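Local structure of response regulator FixJ (Bradyrhizobium japonicum, 5XSO) at residues D21-A24 with A25-D28; L30-L33 with L34-G38; I91-G94 with H95-P99. The protein acts, once activated by the sensor kinase FixL, as a DNA-binding response regulator that induces expression of nifA and fixK. One frame throughout, in Å; residues are numbered along the deposited sequence.

Contact 1 (D21-A24 with A25-D28); sequences DDDA and AMRD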
ATOM      1  N   ASP A  21       5.146   8.261 -18.442  1.00 21.38           N
ATOM      2  CA  ASP A  21       5.516   7.734 -19.752  1.00 20.89           C
ATOM      3  C   ASP A  21       6.493   8.702 -20.385  1.00 22.60           C
ATOM      4  O   ASP A  21       6.242   9.899 -20.393  1.00 23.35           O
ATOM      5  CB  ASP A  21       4.303   7.541 -20.672  1.00 20.11           C
ATOM      6  CG  ASP A  21       4.581   6.562 -21.795  1.00 27.15           C
ATOM      7  OD1 ASP A  21       5.653   6.654 -22.457  1.00 27.61           O
ATOM      8  OD2 ASP A  21       3.745   5.657 -21.990  1.00 22.69           O
ATOM      9  N   ASP A  22       7.632   8.193 -20.849  1.00 27.08           N
ATOM     10  CA  ASP A  22       8.519   9.173 -21.471  1.00 35.55           C
ATOM     11  C   ASP A  22       8.132   9.469 -22.922  1.00 36.27           C
ATOM     12  O   ASP A  22       8.745  10.341 -23.536  1.00 31.94           O
ATOM     13  CB  ASP A  22       9.983   8.708 -21.374  1.00 40.39           C
ATOM     14  CG  ASP A  22      10.260   7.483 -22.185  1.00 48.33           C
ATOM     15  OD1 ASP A  22       9.415   6.542 -22.181  1.00 36.22           O
ATOM     16  OD2 ASP A  22      11.342   7.456 -22.814  1.00 59.45           O
ATOM     17  N   ASP A  23       7.120   8.796 -23.474  1.00 29.57           N
ATOM     18  CA  ASP A  23       6.673   9.035 -24.852  1.00 24.82           C
ATOM     19  C   ASP A  23       5.626  10.128 -24.883  1.00 26.49           C
ATOM     20  O   ASP A  23       4.514   9.944 -24.370  1.00 24.71           O
ATOM     21  CB  ASP A  23       6.103   7.755 -25.466  1.00 26.14           C
ATOM     22  CG  ASP A  23       5.442   7.990 -26.855  1.00 39.35           C
ATOM     23  OD1 ASP A  23       5.090   6.997 -27.511  1.00 58.31           O
ATOM     24  OD2 ASP A  23       5.294   9.118 -27.316  1.00 52.06           O
ATOM     25  N   ALA A  24       5.957  11.251 -25.547  1.00 24.36           N
ATOM     26  CA  ALA A  24       5.041  12.381 -25.614  1.00 27.66           C
ATOM     27  C   ALA A  24       3.691  11.987 -26.232  1.00 23.28           C
ATOM     28  O   ALA A  24       2.639  12.443 -25.776  1.00 22.84           O
ATOM     29  CB  ALA A  24       5.692  13.522 -26.414  1.00 29.94           C
ATOM     30  N   ALA A  25       3.704  11.159 -27.277  1.00 24.38           N
ATOM     31  CA  ALA A  25       2.441  10.833 -27.956  1.00 28.76           C
ATOM     32  C   ALA A  25       1.555   9.948 -27.080  1.00 20.91           C
ATOM     33  O   ALA A  25       0.324  10.075 -27.112  1.00 20.56           O
ATOM     34  CB  ALA A  25       2.710  10.131 -29.293  1.00 35.36           C
ATOM     35  N   MET A  26       2.164   9.036 -26.298  1.00 19.98           N
ATOM     36  CA  MET A  26       1.383   8.295 -25.296  1.00 19.07           C
ATOM     37  C   MET A  26       0.777   9.236 -24.267  1.00 18.35           C
ATOM     38  O   MET A  26      -0.406   9.106 -23.931  1.00 17.70           O
ATOM     39  CB  MET A  26       2.223   7.233 -24.569  1.00 19.21           C
ATOM     40  CG  MET A  26       2.643   6.081 -25.502  1.00 30.68           C
ATOM     41  SD  MET A  26       1.195   4.988 -25.803  1.00 28.66           S
ATOM     42  CE  MET A  26       0.468   4.844 -24.182  1.00 27.00           C
ATOM     43  N   ARG A  27       1.599  10.152 -23.703  1.00 19.15           N
ATOM     44  CA  ARG A  27       1.084  11.105 -22.710  1.00 19.45           C
ATOM     45  C   ARG A  27      -0.083  11.890 -23.281  1.00 19.82           C
ATOM     46  O   ARG A  27      -1.125  12.014 -22.638  1.00 19.36           O
ATOM     47  CB  ARG A  27       2.175  12.070 -22.210  1.00 21.18           C
ATOM     48  CG  ARG A  27       3.240  11.307 -21.319  1.00 22.24           C
ATOM     49  CD  ARG A  27       4.145  12.321 -20.527  1.00 27.93           C
ATOM     50  NE  ARG A  27       4.658  13.411 -21.361  1.00 31.15           N
ATOM     51  CZ  ARG A  27       5.784  13.346 -22.070  1.00 37.10           C
ATOM     52  NH1 ARG A  27       6.535  12.245 -22.064  1.00 30.42           N
ATOM     53  NH2 ARG A  27       6.167  14.389 -22.781  1.00 40.69           N
ATOM     54  N   ASP A  28       0.066  12.412 -24.501  1.00 20.92           N
ATOM     55  CA  ASP A  28      -1.045  13.153 -25.104  1.00 21.62           C
ATOM     56  C   ASP A  28      -2.280  12.278 -25.268  1.00 20.54           C
ATOM     57  O   ASP A  28      -3.408  12.725 -25.026  1.00 20.67           O
ATOM     58  CB  ASP A  28      -0.663  13.721 -26.483  1.00 23.31           C
ATOM     59  CG  ASP A  28       0.191  14.969 -26.403  1.00 24.88           C
ATOM     60  OD1 ASP A  28       0.292  15.571 -25.318  1.00 26.03           O
ATOM     61  OD2 ASP A  28       0.783  15.289 -27.452  1.00 27.21           O
TER
HETATM   62  O   HOH W   1       8.884  13.660 -23.878  1.00 41.15           O
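The side chain of Arg27 doubles back over the loop that leads into its own helix, laying one face of its guanidinium over Ala24 CA and turning an edge to the backbone of Asp21 and Asp22. CG stands beside the backbone N (chi1 -70°) and the chain bends at chi3, bringing NH1 within 2.9 Å of Asp21 O. That hydrogen bond is nearly straight (164° at the hydrogen), with the acceptor almost in the guanidinium plane. NH2 gives a second bond to a water 3.0 Å away, which donates weakly to Asp22 O. Arginine suits this place because it is long enough to reach the loop, and its flat head can bond a carbonyl through NH1 and the bridging water through NH2.

Asp23 is the N-cap. With its CG anti to the backbone N (chi1 172°), OD2 comes 2.6 Å from Ala25 N, which meets it from above the carboxylate plane, and the same OD2 takes a weak bond from Met26 N. A carboxylate fits here: it offers an acceptor to first-turn amides, and its charge would probably be favoured by the helix dipole. Asp21 OD1 accepts from Asp23 N at 2.8 Å, an Asx turn that shapes the approach to the cap. Met26 packs its CB 3.4 Å from Asp21 OD2 and crosses Asp23 at about a right angle.

Asp21 and Asp22 belong to the probable magnesium site, with Asp65 and Arg67, the last probably through its main-chain carbonyl, as in relatives. The turn links strand 16-20 to helix 24-36, with Asp21 and Met26 both touching Met92 of strand 89-93 and Arg27 reaching Asp45 just beyond strand 40-44.

Contact 2 (L30-L33 with L34-G38); sequences LNFL and LDSAG
Leu33 and Leu34 lie side by side and point the same way, CD1 of Leu33 meeting CD2 of Leu34 at 3.7 Å. Neighbours on a helix normally diverge; here Leu33 places its CG between its backbone N and carbonyl carbon (chi1 79°), which swings the branch round toward Leu34. Leu34 keeps its own CG beside the backbone N and rests it on the preceding turn, 3.1 Å from Leu30 O, while its CD1 reaches Leu30 CB at 4.3 Å. Branched, apolar leucines suit this buried side, since each offers two methyls to its surroundings.

The outer side is different. Phe32 and Ser36 stand one turn apart, and Ser36 OG lies 4.0 Å from Phe32 CE1, approaching the ring obliquely. Phe32 O accepts from Ser36 N at 3.1 Å. The helix closes in a Schellman motif, in which Gly38 takes a positive phi of 96° and its N binds Asp35 O at 2.9 Å. Glycine fits because a CB at these angles would jam against the carbonyl O of Ala37.

This last part of helix 24-36 belongs to the beta-alpha-beta unit of strands 16-20 and 40-44. Leu34 packs on Ile17, Val19 and Val41 of those strands and on Ile126 of helix 119-138, while Leu33 and Ala37 meet the same helix at Asp119 and Thr123.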
ATOM      1  N   LEU A  30      -3.150   9.364 -23.683  1.00 17.26           N
ATOM      2  CA  LEU A  30      -3.734   9.093 -22.370  1.00 16.50           C
ATOM      3  C   LEU A  30      -4.420  10.322 -21.800  1.00 17.11           C
ATOM      4  O   LEU A  30      -5.500  10.211 -21.209  1.00 17.22           O
ATOM      5  CB  LEU A  30      -2.661   8.612 -21.397  1.00 15.97           C
ATOM      6  CG  LEU A  30      -2.136   7.257 -21.883  1.00 23.41           C
ATOM      7  CD1 LEU A  30      -1.018   6.843 -20.950  1.00 28.80           C
ATOM      8  CD2 LEU A  30      -3.239   6.234 -21.872  1.00 21.71           C
ATOM      9  N   ASN A  31      -3.749  11.475 -21.870  1.00 18.09           N
ATOM     10  CA  ASN A  31      -4.329  12.719 -21.344  1.00 19.04           C
ATOM     11  C   ASN A  31      -5.737  12.868 -21.921  1.00 19.33           C
ATOM     12  O   ASN A  31      -6.721  13.078 -21.195  1.00 21.33           O
ATOM     13  CB  ASN A  31      -3.409  13.901 -21.720  1.00 20.49           C
ATOM     14  CG  ASN A  31      -3.446  15.091 -20.706  1.00 23.02           C
ATOM     15  OD1 ASN A  31      -4.150  15.059 -19.706  1.00 25.27           O
ATOM     16  ND2 ASN A  31      -2.692  16.166 -21.013  1.00 23.29           N
ATOM     17  N   PHE A  32      -5.844  12.730 -23.233  1.00 19.73           N
ATOM     18  CA  PHE A  32      -7.125  12.986 -23.885  1.00 20.48           C
ATOM     19  C   PHE A  32      -8.178  11.947 -23.487  1.00 19.65           C
ATOM     20  O   PHE A  32      -9.302  12.308 -23.074  1.00 20.14           O
ATOM     21  CB  PHE A  32      -6.946  13.043 -25.403  1.00 24.16           C
ATOM     22  CG  PHE A  32      -8.126  13.652 -26.106  1.00 25.48           C
ATOM     23  CD1 PHE A  32      -9.107  12.826 -26.672  1.00 24.80           C
ATOM     24  CD2 PHE A  32      -8.290  15.055 -26.133  1.00 24.31           C
ATOM     25  CE1 PHE A  32     -10.245  13.427 -27.325  1.00 31.07           C
ATOM     26  CE2 PHE A  32      -9.444  15.669 -26.765  1.00 25.91           C
ATOM     27  CZ  PHE A  32     -10.394  14.834 -27.359  1.00 32.95           C
ATOM     28  N   LEU A  33      -7.860  10.662 -23.624  1.00 18.69           N
ATOM     29  CA  LEU A  33      -8.874   9.639 -23.375  1.00 18.32           C
ATOM     30  C   LEU A  33      -9.308   9.570 -21.907  1.00 17.78           C
ATOM     31  O   LEU A  33     -10.434   9.152 -21.615  1.00 18.02           O
ATOM     32  CB  LEU A  33      -8.358   8.254 -23.823  1.00 17.69           C
ATOM     33  CG  LEU A  33      -7.383   7.455 -22.952  1.00 16.55           C
ATOM     34  CD1 LEU A  33      -8.070   6.595 -21.845  1.00 16.76           C
ATOM     35  CD2 LEU A  33      -6.483   6.480 -23.845  1.00 16.41           C
ATOM     36  N   LEU A  34      -8.409   9.842 -20.958  1.00 17.23           N
ATOM     37  CA  LEU A  34      -8.829   9.774 -19.565  1.00 17.15           C
ATOM     38  C   LEU A  34      -9.779  10.933 -19.243  1.00 18.36           C
ATOM     39  O   LEU A  34     -10.730  10.780 -18.461  1.00 18.83           O
ATOM     40  CB  LEU A  34      -7.588   9.814 -18.677  1.00 16.92           C
ATOM     41  CG  LEU A  34      -6.698   8.547 -18.847  1.00 15.93           C
ATOM     42  CD1 LEU A  34      -5.360   8.788 -18.102  1.00 16.14           C
ATOM     43  CD2 LEU A  34      -7.417   7.352 -18.298  1.00 15.59           C
ATOM     44  N   ASP A  35      -9.516  12.097 -19.835  1.00 19.10           N
ATOM     45  CA  ASP A  35     -10.416  13.226 -19.615  1.00 20.49           C
ATOM     46  C   ASP A  35     -11.805  12.916 -20.152  1.00 20.98           C
ATOM     47  O   ASP A  35     -12.814  13.233 -19.506  1.00 21.96           O
ATOM     48  CB  ASP A  35      -9.882  14.484 -20.282  1.00 21.45           C
ATOM     49  CG  ASP A  35     -10.785  15.689 -19.979  1.00 23.16           C
ATOM     50  OD1 ASP A  35     -10.922  16.049 -18.804  1.00 23.74           O
ATOM     51  OD2 ASP A  35     -11.421  16.163 -20.920  1.00 24.04           O
ATOM     52  N   SER A  36     -11.875  12.302 -21.350  1.00 20.64           N
ATOM     53  CA  SER A  36     -13.178  11.951 -21.915  1.00 21.50           C
ATOM     54  C   SER A  36     -13.942  10.993 -21.024  1.00 21.29           C
ATOM     55  O   SER A  36     -15.179  11.014 -21.015  1.00 23.65           O
ATOM     56  CB  SER A  36     -13.075  11.360 -23.324  1.00 24.22           C
ATOM     57  OG  SER A  36     -12.267  12.172 -24.169  1.00 33.31           O
ATOM     58  N   ALA A  37     -13.237  10.152 -20.291  1.00 20.08           N
ATOM     59  CA  ALA A  37     -13.900   9.256 -19.374  1.00 22.38           C
ATOM     60  C   ALA A  37     -14.220   9.911 -18.031  1.00 25.30           C
ATOM     61  O   ALA A  37     -14.838   9.264 -17.179  1.00 24.86           O
ATOM     62  CB  ALA A  37     -13.037   7.998 -19.188  1.00 20.76           C
ATOM     63  N   GLY A  38     -13.783  11.135 -17.788  1.00 21.30           N
ATOM     64  CA  GLY A  38     -14.135  11.819 -16.559  1.00 22.38           C
ATOM     65  C   GLY A  38     -13.121  11.724 -15.434  1.00 23.39           C
ATOM     66  O   GLY A  38     -13.437  12.136 -14.309  1.00 23.02           O
TER

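Contact 3 (I91-G94 with H95-P99); sequences IMTG and HGDVP
In the CheY-like receiver fold, the loop from strand 89-93 to helix 98-106 borders the phosphorylation site, and here Thr93 and Gly94 meet Asp97 and Val98 across it. Thr93, on strand 89-93, stands where receiver domains commonly carry the threonine or serine of their switch. With OG1 anti to the backbone N (chi1 180°), the hydroxyl donates to Gly94 O at 2.8 Å, in the carbonyl plane and on a lone pair. Asp97 N binds the same oxygen at 3.1 Å from a different direction, 55° above that plane, so two donors grip one carbonyl and tie the turn together. This is consistent with the unphosphorylated state of the crystal; on activation of relatives the corresponding hydroxyl turns toward the phosphoryl group.

The two branches of Thr93 have separate tasks: OG1 also sits 3.1 Å from Asp97 CB, and CG2 meets Val98 CG2 at 3.9 Å, the two side chains crossing at about a right angle. Replacing Thr93 with an alanine would probably leave Gly94 O held by Asp97 N without its hydroxyl partner and open a gap beside the Val98 methyl. A threonine thus suits the spot by combining a donor with an apolar branch.

Asp97 stands at the N-cap of helix 98-106, yet its carboxylate makes no capping bond. OD1 forms a salt bridge with Arg67, which belongs to the probable magnesium site. Asp97 OD2 accepts from a water at 2.6 Å, and that water in turn accepts from Gly94 N at 2.8 Å.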
ATOM      1  N   ILE A  91       0.501  -1.311 -15.479  1.00 16.36           N
ATOM      2  CA  ILE A  91       1.717  -1.286 -16.284  1.00 16.52           C
ATOM      3  C   ILE A  91       1.337  -1.427 -17.747  1.00 15.65           C
ATOM      4  O   ILE A  91       0.633  -2.382 -18.113  1.00 15.99           O
ATOM      5  CB  ILE A  91       2.673  -2.426 -15.872  1.00 17.56           C
ATOM      6  CG1 ILE A  91       3.074  -2.289 -14.390  1.00 18.84           C
ATOM      7  CG2 ILE A  91       3.855  -2.488 -16.825  1.00 17.87           C
ATOM      8  CD1 ILE A  91       3.858  -1.052 -14.106  1.00 19.67           C
ATOM      9  N   MET A  92       1.786  -0.471 -18.589  1.00 15.45           N
ATOM     10  CA  MET A  92       1.637  -0.516 -20.039  1.00 15.25           C
ATOM     11  C   MET A  92       2.911  -1.103 -20.643  1.00 15.99           C
ATOM     12  O   MET A  92       4.009  -0.758 -20.219  1.00 16.50           O
ATOM     13  CB  MET A  92       1.393   0.880 -20.645  1.00 14.86           C
ATOM     14  CG  MET A  92       0.244   1.581 -20.000  1.00 14.35           C
ATOM     15  SD  MET A  92       0.079   3.187 -20.840  1.00 16.28           S
ATOM     16  CE  MET A  92       1.376   4.056 -19.976  1.00 18.61           C
ATOM     17  N   THR A  93       2.770  -1.985 -21.628  1.00 16.54           N
ATOM     18  CA  THR A  93       3.959  -2.701 -22.098  1.00 17.49           C
ATOM     19  C   THR A  93       3.778  -3.127 -23.550  1.00 18.06           C
ATOM     20  O   THR A  93       2.668  -3.490 -23.979  1.00 17.99           O
ATOM     21  CB  THR A  93       4.266  -3.956 -21.219  1.00 18.95           C
ATOM     22  OG1 THR A  93       5.442  -4.624 -21.727  1.00 19.37           O
ATOM     23  CG2 THR A  93       3.093  -4.976 -21.229  1.00 18.43           C
ATOM     24  N   GLY A  94       4.886  -3.118 -24.317  1.00 18.89           N
ATOM     25  CA  GLY A  94       4.899  -3.834 -25.586  1.00 19.85           C
ATOM     26  C   GLY A  94       4.980  -5.343 -25.335  1.00 20.66           C
ATOM     27  O   GLY A  94       5.282  -5.780 -24.220  1.00 20.68           O
ATOM     28  N   HIS A  95       4.707  -6.168 -26.362  1.00 21.57           N
ATOM     29  CA  HIS A  95       4.648  -7.602 -26.090  1.00 22.47           C
ATOM     30  C   HIS A  95       5.996  -8.120 -25.635  1.00 23.43           C
ATOM     31  O   HIS A  95       6.046  -9.050 -24.839  1.00 23.97           O
ATOM     32  CB  HIS A  95       4.143  -8.450 -27.298  1.00 23.54           C
ATOM     33  CG  HIS A  95       5.141  -8.672 -28.391  1.00 24.87           C
ATOM     34  ND1 HIS A  95       5.634  -9.929 -28.716  1.00 26.44           N
ATOM     35  CD2 HIS A  95       5.716  -7.804 -29.254  1.00 25.11           C
ATOM     36  CE1 HIS A  95       6.466  -9.818 -29.736  1.00 27.56           C
ATOM     37  NE2 HIS A  95       6.528  -8.541 -30.084  1.00 26.81           N
ATOM     38  N   GLY A  96       7.089  -7.520 -26.114  1.00 23.88           N
ATOM     39  CA  GLY A  96       8.408  -8.023 -25.737  1.00 26.29           C
ATOM     40  C   GLY A  96       8.726  -7.859 -24.269  1.00 27.59           C
ATOM     41  O   GLY A  96       9.562  -8.594 -23.731  1.00 25.97           O
ATOM     42  N   ASP A  97       8.046  -6.942 -23.590  1.00 23.23           N
ATOM     43  CA  ASP A  97       8.349  -6.660 -22.196  1.00 23.01           C
ATOM     44  C   ASP A  97       7.314  -7.219 -21.251  1.00 22.61           C
ATOM     45  O   ASP A  97       7.321  -6.882 -20.070  1.00 22.41           O
ATOM     46  CB  ASP A  97       8.477  -5.148 -22.009  1.00 21.93           C
ATOM     47  CG  ASP A  97       9.674  -4.599 -22.722  1.00 24.41           C
ATOM     48  OD1 ASP A  97      10.760  -5.270 -22.642  1.00 24.82           O
ATOM     49  OD2 ASP A  97       9.552  -3.488 -23.265  1.00 30.10           O
ATOM     50  N   VAL A  98       6.381  -8.027 -21.766  1.00 22.68           N
ATOM     51  CA  VAL A  98       5.379  -8.660 -20.915  1.00 22.62           C
ATOM     52  C   VAL A  98       6.042  -9.360 -19.718  1.00 23.85           C
ATOM     53  O   VAL A  98       5.521  -9.296 -18.591  1.00 23.71           O
ATOM     54  CB  VAL A  98       4.502  -9.585 -21.780  1.00 23.02           C
ATOM     55  CG1 VAL A  98       3.714 -10.539 -20.977  1.00 23.58           C
ATOM     56  CG2 VAL A  98       3.523  -8.636 -22.546  1.00 21.74           C
ATOM     57  N   PRO A  99       7.176 -10.032 -19.898  1.00 25.32           N
ATOM     58  CA  PRO A  99       7.790 -10.681 -18.719  1.00 26.80           C
ATOM     59  C   PRO A  99       8.232  -9.701 -17.653  1.00 26.56           C
ATOM     60  O   PRO A  99       8.220 -10.049 -16.468  1.00 27.52           O
ATOM     61  CB  PRO A  99       8.981 -11.442 -19.309  1.00 28.52           C
ATOM     62  CG  PRO A  99       8.556 -11.735 -20.792  1.00 28.16           C
ATOM     63  CD  PRO A  99       7.845 -10.422 -21.158  1.00 26.10           C
TER
HETATM   64  O   HOH W   2       7.429  -2.116 -23.855  1.00 20.07           O

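Overall arrangement
From the N terminus, the chain leaves strand 16-20 and turns through contact 1 into helix 24-36; contact 2 then closes the far end of that helix before strand 40-44. Contact 3 comes much later, turning strand 89-93 into helix 98-106. All three are local and follow one another in series, none nested in or crossing another. Met92 joins them in space: its CE packs 3.5 Å from Asp21 OD2 of contact 1 and 3.8 Å from Leu30 CD1 of contact 2. Contacts 1 and 3 lie at loops beside the probable magnesium site of the receiver domain, and contact 2 completes the helix that leads away from it.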